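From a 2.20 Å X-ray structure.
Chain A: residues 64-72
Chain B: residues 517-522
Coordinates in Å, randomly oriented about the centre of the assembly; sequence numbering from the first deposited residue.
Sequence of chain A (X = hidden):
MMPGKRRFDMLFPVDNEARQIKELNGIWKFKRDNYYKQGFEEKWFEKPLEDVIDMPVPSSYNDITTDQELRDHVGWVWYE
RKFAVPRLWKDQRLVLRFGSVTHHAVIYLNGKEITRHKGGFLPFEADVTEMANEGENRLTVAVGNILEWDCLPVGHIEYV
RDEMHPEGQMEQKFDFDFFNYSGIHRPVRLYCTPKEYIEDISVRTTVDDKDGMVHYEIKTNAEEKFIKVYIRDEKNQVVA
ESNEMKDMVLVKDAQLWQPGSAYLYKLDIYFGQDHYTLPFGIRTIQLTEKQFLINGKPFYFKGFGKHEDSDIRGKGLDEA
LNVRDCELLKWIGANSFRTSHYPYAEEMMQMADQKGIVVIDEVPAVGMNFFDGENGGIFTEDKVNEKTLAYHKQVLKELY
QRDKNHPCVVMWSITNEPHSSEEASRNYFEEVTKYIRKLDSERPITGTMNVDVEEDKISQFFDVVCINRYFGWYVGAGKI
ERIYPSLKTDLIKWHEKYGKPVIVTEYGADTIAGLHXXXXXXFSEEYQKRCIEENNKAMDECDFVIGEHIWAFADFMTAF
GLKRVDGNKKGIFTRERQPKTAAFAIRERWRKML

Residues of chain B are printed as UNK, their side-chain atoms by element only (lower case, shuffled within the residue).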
ATOM      1  N   ILE A  64     -13.454  18.322   6.010  1.00 29.49           N
ATOM      2  CA  ILE A  64     -14.502  17.765   6.862  1.00 27.73           C
ATOM      3  C   ILE A  64     -15.600  17.104   6.030  1.00 31.31           C
ATOM      4  O   ILE A  64     -16.105  16.036   6.388  1.00 32.60           O
ATOM      5  CB  ILE A  64     -15.091  18.865   7.767  1.00 30.43           C
ATOM      6  CG1 ILE A  64     -14.059  19.396   8.766  1.00 26.31           C
ATOM      7  CG2 ILE A  64     -16.375  18.359   8.436  1.00 28.02           C
ATOM      8  CD1 ILE A  64     -13.418  18.341   9.656  1.00 26.86           C
ATOM      9  N   THR A  65     -16.029  17.732   4.938  1.00 28.01           N
ATOM     10  CA  THR A  65     -17.195  17.247   4.211  1.00 30.23           C
ATOM     11  C   THR A  65     -16.794  16.396   3.010  1.00 31.87           C
ATOM     12  O   THR A  65     -15.618  16.284   2.652  1.00 30.85           O
ATOM     13  CB  THR A  65     -18.064  18.409   3.729  1.00 30.89           C
ATOM     14  OG1 THR A  65     -17.385  19.079   2.667  1.00 33.16           O
ATOM     15  CG2 THR A  65     -18.337  19.401   4.859  1.00 34.31           C
ATOM     16  N   THR A  66     -17.813  15.821   2.361  1.00 31.59           N
ATOM     17  CA  THR A  66     -17.651  15.033   1.147  1.00 34.08           C
ATOM     18  C   THR A  66     -17.848  15.868  -0.113  1.00 31.68           C
ATOM     19  O   THR A  66     -17.973  15.309  -1.202  1.00 35.49           O
ATOM     20  CB  THR A  66     -18.622  13.852   1.154  1.00 33.77           C
ATOM     21  OG1 THR A  66     -19.966  14.342   1.120  1.00 34.07           O
ATOM     22  CG2 THR A  66     -18.436  13.014   2.421  1.00 26.35           C
ATOM     23  N   ASP A  67     -17.800  17.181   0.017  1.00 32.76           N
ATOM     24  CA  ASP A  67     -18.230  18.145  -0.990  1.00 36.64           C
ATOM     25  C   ASP A  67     -16.993  18.808  -1.586  1.00 33.20           C
ATOM     26  O   ASP A  67     -16.278  19.533  -0.890  1.00 35.07           O
ATOM     27  CB  ASP A  67     -19.158  19.165  -0.310  1.00 37.80           C
ATOM     28  CG  ASP A  67     -19.523  20.331  -1.194  1.00 41.82           C
ATOM     29  OD1 ASP A  67     -19.435  20.225  -2.427  1.00 47.16           O
ATOM     30  OD2 ASP A  67     -19.940  21.370  -0.646  1.00 55.76           O
ATOM     31  N   GLN A  68     -16.732  18.571  -2.869  1.00 37.24           N
ATOM     32  CA  GLN A  68     -15.531  19.158  -3.460  1.00 38.63           C
ATOM     33  C   GLN A  68     -15.645  20.677  -3.586  1.00 35.31           C
ATOM     34  O   GLN A  68     -14.630  21.379  -3.553  1.00 33.35           O
ATOM     35  CB  GLN A  68     -15.251  18.516  -4.815  1.00 40.75           C
ATOM     36  CG  GLN A  68     -14.241  19.258  -5.659  1.00 41.38           C
ATOM     37  CD  GLN A  68     -14.921  20.134  -6.700  1.00 49.87           C
ATOM     38  OE1 GLN A  68     -15.940  19.741  -7.275  1.00 55.14           O
ATOM     39  NE2 GLN A  68     -14.365  21.328  -6.944  1.00 41.61           N
ATOM     40  N   GLU A  69     -16.859  21.208  -3.702  1.00 35.65           N
ATOM     41  CA  GLU A  69     -17.015  22.653  -3.836  1.00 35.54           C
ATOM     42  C   GLU A  69     -16.545  23.384  -2.586  1.00 39.36           C
ATOM     43  O   GLU A  69     -15.889  24.432  -2.681  1.00 36.51           O
ATOM     44  CB  GLU A  69     -18.474  22.991  -4.134  1.00 42.31           C
ATOM     45  CG  GLU A  69     -18.824  22.905  -5.610  1.00 47.75           C
ATOM     46  CD  GLU A  69     -19.313  21.520  -6.025  1.00 59.32           C
ATOM     47  OE1 GLU A  69     -19.355  20.601  -5.165  1.00 52.97           O
ATOM     48  OE2 GLU A  69     -19.647  21.351  -7.224  1.00 68.49           O
ATOM     49  N   LEU A  70     -16.875  22.851  -1.403  1.00 33.87           N
ATOM     50  CA  LEU A  70     -16.373  23.441  -0.165  1.00 33.50           C
ATOM     51  C   LEU A  70     -14.861  23.258  -0.040  1.00 33.05           C
ATOM     52  O   LEU A  70     -14.154  24.170   0.398  1.00 34.27           O
ATOM     53  CB  LEU A  70     -17.093  22.832   1.041  1.00 29.01           C
ATOM     54  CG  LEU A  70     -16.693  23.443   2.393  1.00 36.12           C
ATOM     55  CD1 LEU A  70     -16.868  24.973   2.380  1.00 31.09           C
ATOM     56  CD2 LEU A  70     -17.482  22.827   3.550  1.00 30.26           C
ATOM     57  N   ARG A  71     -14.345  22.085  -0.414  1.00 31.46           N
ATOM     58  CA  ARG A  71     -12.905  21.850  -0.308  1.00 30.39           C
ATOM     59  C   ARG A  71     -12.121  22.878  -1.118  1.00 32.53           C
ATOM     60  O   ARG A  71     -11.135  23.447  -0.632  1.00 32.15           O
ATOM     61  CB  ARG A  71     -12.561  20.424  -0.763  1.00 29.19           C
ATOM     62  CG  ARG A  71     -11.061  20.062  -0.611  1.00 30.93           C
ATOM     63  CD  ARG A  71     -10.679  18.848  -1.471  1.00 32.19           C
ATOM     64  NE  ARG A  71     -10.877  19.084  -2.903  1.00 31.75           N
ATOM     65  CZ  ARG A  71     -10.932  18.125  -3.829  1.00 32.87           C
ATOM     66  NH1 ARG A  71     -10.801  16.845  -3.483  1.00 30.23           N
ATOM     67  NH2 ARG A  71     -11.114  18.447  -5.105  1.00 28.89           N
ATOM     68  N   ASP A  72     -12.572  23.169  -2.336  1.00 32.98           N
ATOM     69  CA  ASP A  72     -11.865  24.063  -3.240  1.00 34.99           C
ATOM     70  C   ASP A  72     -12.393  25.500  -3.189  1.00 32.86           C
ATOM     71  O   ASP A  72     -12.073  26.305  -4.073  1.00 31.21           O
ATOM     72  CB  ASP A  72     -11.938  23.509  -4.666  1.00 33.10           C
ATOM     73  CG  ASP A  72     -11.388  22.084  -4.767  1.00 38.03           C
ATOM     74  OD1 ASP A  72     -10.470  21.747  -3.995  1.00 36.08           O
ATOM     75  OD2 ASP A  72     -11.879  21.298  -5.611  1.00 38.67           O
TER
ATOM     76  N   UNK B 517      -9.952   8.575  -1.888  1.00 25.82           N
ATOM     77  CA  UNK B 517     -10.262   9.841  -1.244  1.00 24.93           C
ATOM     78  C   UNK B 517     -11.649  10.323  -1.624  1.00 27.76           C
ATOM     79  O   UNK B 517     -12.068  10.196  -2.775  1.00 25.43           O
ATOM     80  c   UNK B 517      -9.229  10.921  -1.557  1.00 26.72           C
ATOM     81  c   UNK B 517      -7.515  13.387   0.935  1.00 33.19           C
ATOM     82  c   UNK B 517      -8.988  11.797  -0.318  1.00 24.37           C
ATOM     83  n   UNK B 517      -6.279  14.224   0.958  1.00 30.83           N
ATOM     84  c   UNK B 517      -7.660  12.516  -0.326  1.00 28.66           C
ATOM     85  N   UNK B 518     -12.336  10.887  -0.634  1.00 26.36           N
ATOM     86  CA  UNK B 518     -13.687  11.423  -0.770  1.00 25.87           C
ATOM     87  C   UNK B 518     -13.722  12.829  -0.176  1.00 28.73           C
ATOM     88  O   UNK B 518     -13.599  12.977   1.059  1.00 26.34           O
ATOM     89  c   UNK B 518     -16.960  10.010   0.782  1.00 26.38           C
ATOM     90  c   UNK B 518     -14.688  10.511  -0.067  1.00 27.30           C
ATOM     91  c   UNK B 518     -16.695  11.264  -1.379  1.00 31.26           C
ATOM     92  c   UNK B 518     -16.123  11.022   0.021  1.00 30.81           C
ATOM     93  N   UNK B 519     -13.838  13.891  -0.995  1.00 28.36           N
ATOM     94  CA  UNK B 519     -13.919  13.840  -2.465  1.00 31.25           C
ATOM     95  C   UNK B 519     -12.609  13.408  -3.134  1.00 29.43           C
ATOM     96  O   UNK B 519     -11.545  13.553  -2.549  1.00 29.36           O
ATOM     97  c   UNK B 519     -14.266  15.281  -2.860  1.00 30.62           C
ATOM     98  c   UNK B 519     -14.276  16.089  -1.608  1.00 28.51           C
ATOM     99  c   UNK B 519     -13.709  15.268  -0.495  1.00 27.44           C
ATOM    100  N   UNK B 520     -12.704  12.899  -4.354  1.00 33.03           N
ATOM    101  CA  UNK B 520     -11.557  12.315  -5.041  1.00 31.11           C
ATOM    102  C   UNK B 520     -10.509  13.370  -5.370  1.00 31.86           C
ATOM    103  O   UNK B 520     -10.809  14.560  -5.499  1.00 28.86           O
ATOM    104  c   UNK B 520     -12.558  12.518  -7.417  1.00 30.38           C
ATOM    105  o   UNK B 520     -14.256  14.132  -6.949  1.00 45.31           O
ATOM    106  c   UNK B 520     -14.015  12.931  -7.201  1.00 42.88           C
ATOM    107  c   UNK B 520     -12.018  11.600  -6.324  1.00 30.48           C
ATOM    108  o   UNK B 520     -14.919  12.064  -7.283  1.00 41.17           O
ATOM    109  N   UNK B 521      -9.257  12.911  -5.494  1.00 29.26           N
ATOM    110  CA  UNK B 521      -8.109  13.735  -5.854  1.00 29.35           C
ATOM    111  C   UNK B 521      -7.304  12.983  -6.901  1.00 28.73           C
ATOM    112  O   UNK B 521      -7.349  11.754  -6.978  1.00 28.26           O
ATOM    113  c   UNK B 521      -6.641  12.750  -4.050  1.00 25.43           C
ATOM    114  c   UNK B 521      -7.927  14.883  -3.611  1.00 27.58           C
ATOM    115  c   UNK B 521      -7.192  14.054  -4.654  1.00 29.39           C
ATOM    116  N   UNK B 522      -6.547  13.732  -7.708  1.00 29.50           N
ATOM    117  CA  UNK B 522      -5.649  13.087  -8.664  1.00 31.31           C
ATOM    118  C   UNK B 522      -4.763  12.086  -7.922  1.00 32.03           C
ATOM    119  O   UNK B 522      -4.353  12.328  -6.778  1.00 29.97           O
ATOM    120  c   UNK B 522      -3.851  14.863  -8.475  1.00 30.92           C
ATOM    121  c   UNK B 522      -2.912  15.841  -9.166  1.00 27.93           C
ATOM    122  c   UNK B 522      -5.715  15.126 -10.136  1.00 31.15           C
ATOM    123  c   UNK B 522      -4.810  14.135  -9.421  1.00 32.36           C
TER
HETATM  124  O   HOH W   1     -10.222  15.531  -0.893  1.00 26.48           O
HETATM  125  O   HOH W   2     -12.588  16.623  -6.875  1.00 40.89           O

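Position 517 of chain B carries four carbons in an unbranched row ending in a nitrogen. The row does not reach the chain A stretch, and the terminal nitrogen is hydrogen-bonded elsewhere in the structure. An unbranched four-carbon chain with a terminal amine is lysine, Lys B517.

Position 518 has four carbons, forked at the second. The CA-to-CB bond points sideways, yet the fork comes nearer to chain A, where one terminal methyl lies 3.7 Å from CG2 of Thr A66. A fork at the second carbon identifies leucine; the methyl touching Thr A66 CG2 is CD2 of Leu B518.

At position 519 three carbons close a ring onto the backbone nitrogen, which only proline does. The peptide bond before Pro B519 is cis. Its CA-to-CB bond points toward chain A, and the ring packs on the turn leading into the helix: CG lies 3.8 Å from Thr A66 O and 3.7 Å from Gln A68 N, and CD lies 3.8 Å from Thr A65 O.

Position 520 shows three carbons, the third carrying two oxygens. Its CA-to-CB bond points away, but the end of the side chain comes nearer, and one oxygen accepts a hydrogen bond from water 2. The side chain is that of glutamate, Glu B520, and the oxygen bound by the water, 3.0 Å from the water O, is OE2.

Position 521 has one carbon bearing two more, a beta-branched side chain of three carbons. One methyl comes within 3.5 Å of Arg A71 NH1. This is valine, Val B521, and the methyl is CG1.

Position 522 has four carbons forked at the first, with one arm two carbons long: isoleucine. Ile B522 lies out of reach of the chain A stretch.

The contact joins a nonpolar patch to one well-directed polar bond. Pro B519 covers the backbone from Thr A65 to Gln A68, while Leu B518 meets the methyl of Thr A66. Beside them, Arg A71 NH1 donates to Glu B520 O at 3.0 Å, nearly linear at 174°. Arg A71 NE forms a salt bridge with Asp A72 OD1, 2.9 Å, on its own chain. Water 1 links Arg A71 NH1 to Pro B519 O, and water 2 links Arg A71 NH2 to both Glu B520 O and OE2, so the charged group is bound to chain B largely through backbone carbonyls.

Chain B, residues 517-522: KLPEVI
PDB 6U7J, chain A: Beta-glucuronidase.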